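Local coordinates for protein putative sarcosine dimethylglycine methyltransferase (Galdieria sulphuraria, PDB 2O57) that probably transfers methyl groups from S-adenosylmethionine to glycine derivatives such as sarcosine and dimethylglycine, at residues A[123-128]-A[134-139]. Sequence-based numbering, arbitrary orientation.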
# COMPACT_ATOMS: atom_id res chain seq x y z
N GLU A 123 -0.78 -21.36 25.61
CA GLU A 123 0.10 -21.19 26.79
C GLU A 123 0.45 -19.71 26.96
O GLU A 123 0.29 -19.16 28.07
CB GLU A 123 1.39 -22.03 26.68
CG GLU A 123 1.16 -23.54 26.89
CD GLU A 123 2.36 -24.48 26.48
OE1 GLU A 123 3.38 -23.99 25.94
OE2 GLU A 123 2.24 -25.72 26.70
N TYR A 124 0.89 -19.07 25.87
CA TYR A 124 1.18 -17.62 25.86
C TYR A 124 -0.02 -16.78 26.26
O TYR A 124 0.13 -15.82 27.01
CB TYR A 124 1.68 -17.11 24.50
CG TYR A 124 3.00 -17.68 24.07
CD1 TYR A 124 4.09 -17.71 24.93
CD2 TYR A 124 3.15 -18.22 22.79
CE1 TYR A 124 5.31 -18.25 24.54
CE2 TYR A 124 4.35 -18.75 22.39
CZ TYR A 124 5.42 -18.78 23.25
OH TYR A 124 6.60 -19.34 22.85
N ASN A 125 -1.20 -17.12 25.75
CA ASN A 125 -2.41 -16.37 26.10
C ASN A 125 -2.78 -16.51 27.57
O ASN A 125 -3.22 -15.56 28.20
CB ASN A 125 -3.58 -16.79 25.21
CG ASN A 125 -3.29 -16.57 23.71
OD1 ASN A 125 -2.51 -15.70 23.34
ND2 ASN A 125 -3.92 -17.37 22.85
N ASN A 126 -2.61 -17.72 28.09
CA ASN A 126 -2.81 -17.98 29.51
C ASN A 126 -1.83 -17.16 30.36
O ASN A 126 -2.27 -16.48 31.28
CB ASN A 126 -2.70 -19.47 29.81
CG ASN A 126 -3.95 -20.25 29.38
OD1 ASN A 126 -5.08 -19.73 29.37
ND2 ASN A 126 -3.75 -21.53 29.04
N GLN A 127 -0.53 -17.19 30.04
CA GLN A 127 0.48 -16.39 30.78
C GLN A 127 0.18 -14.87 30.66
O GLN A 127 0.39 -14.11 31.62
CB GLN A 127 1.88 -16.63 30.23
CG GLN A 127 2.57 -17.93 30.65
CD GLN A 127 4.01 -18.05 30.11
OE1 GLN A 127 4.69 -17.03 29.90
NE2 GLN A 127 4.47 -19.29 29.87
N ALA A 128 -0.29 -14.45 29.48
CA ALA A 128 -0.58 -13.03 29.22
C ALA A 128 -1.83 -12.56 29.97
O ALA A 128 -2.05 -11.37 30.12
CB ALA A 128 -0.74 -12.79 27.72
N ILE A 134 -8.82 -14.50 23.51
CA ILE A 134 -8.23 -15.25 22.38
C ILE A 134 -8.53 -16.74 22.49
O ILE A 134 -8.23 -17.38 23.52
CB ILE A 134 -6.68 -15.02 22.25
CG1 ILE A 134 -6.34 -13.51 22.25
CG2 ILE A 134 -6.13 -15.71 20.96
CD1 ILE A 134 -4.82 -13.23 22.45
N THR A 135 -9.14 -17.30 21.45
CA THR A 135 -9.33 -18.73 21.39
C THR A 135 -8.47 -19.31 20.30
O THR A 135 -8.20 -18.65 19.30
CB THR A 135 -10.80 -19.14 21.18
OG1 THR A 135 -11.17 -18.80 19.84
CG2 THR A 135 -11.70 -18.42 22.12
N VAL A 136 -8.03 -20.54 20.46
CA VAL A 136 -7.16 -21.12 19.46
C VAL A 136 -7.85 -22.39 18.98
O VAL A 136 -8.14 -23.29 19.79
CB VAL A 136 -5.74 -21.48 20.04
CG1 VAL A 136 -4.85 -22.04 18.95
CG2 VAL A 136 -5.06 -20.27 20.69
N LYS A 137 -8.09 -22.47 17.67
CA LYS A 137 -8.76 -23.62 17.06
C LYS A 137 -7.85 -24.24 16.00
O LYS A 137 -7.11 -23.52 15.33
CB LYS A 137 -10.08 -23.17 16.40
CG LYS A 137 -10.98 -22.21 17.25
CD LYS A 137 -11.98 -21.47 16.32
CE LYS A 137 -12.95 -20.55 17.10
NZ LYS A 137 -14.03 -21.27 17.88
N TYR A 138 -7.84 -25.56 15.92
CA TYR A 138 -7.14 -26.29 14.89
C TYR A 138 -8.05 -26.38 13.67
O TYR A 138 -9.25 -26.59 13.81
CB TYR A 138 -6.79 -27.70 15.37
CG TYR A 138 -6.29 -28.63 14.28
CD1 TYR A 138 -4.94 -28.68 13.95
CD2 TYR A 138 -7.17 -29.48 13.59
CE1 TYR A 138 -4.47 -29.54 12.96
CE2 TYR A 138 -6.70 -30.34 12.60
CZ TYR A 138 -5.34 -30.36 12.30
OH TYR A 138 -4.85 -31.21 11.32
N GLY A 139 -7.47 -26.17 12.49
CA GLY A 139 -8.19 -26.47 11.28
C GLY A 139 -7.64 -25.83 10.03
O GLY A 139 -6.53 -25.25 10.02
O HOH W 1 -6.04 -18.84 24.00
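With CG anti to its own carbonyl carbon (chi1 -59°), N125 swings its carboxamide off helix 115-128 toward strand 134-138, where I134 meets it with CG2 anti to the backbone N and CG1 beside that N. The two side chains cross at about a right angle, and the two halves of the amide meet different methyls of the isoleucine. N125 ND2 lies 3.3 Å from I134 CG2, whereas N125 OD1 approaches I134 CD1 at 3.5 Å. V136, two residues on and also facing the helix, adds a lighter touch, its CG2 standing 3.8 Å from N125 ND2. No direct hydrogen bond joins the segments. Instead a water spans them, accepting from N125 ND2 at 2.8 Å and donating to I134 O at 2.7 Å. The amide's orientation is further defined by R98, whose NH1 hydrogen-bonds N125 OD1, while N121 OD1 takes a weak bond from ND2. Replacing the amide of N125 with the methyl of an alanine is likely to deprive the bridging water of this N-H donor and R98 of this acceptor, and to open a gap beside I134. Topologically, the contact packs the crossover helix of the beta-alpha-beta unit 107-138 on its returning edge strand, within a Rossmann-type methyltransferase fold. Chemically, one buried amide serves both needs: its atoms pack against aliphatic methyls, yet its oxygen and nitrogen each retain a polar partner, and the water also satisfies the carbonyl of I134.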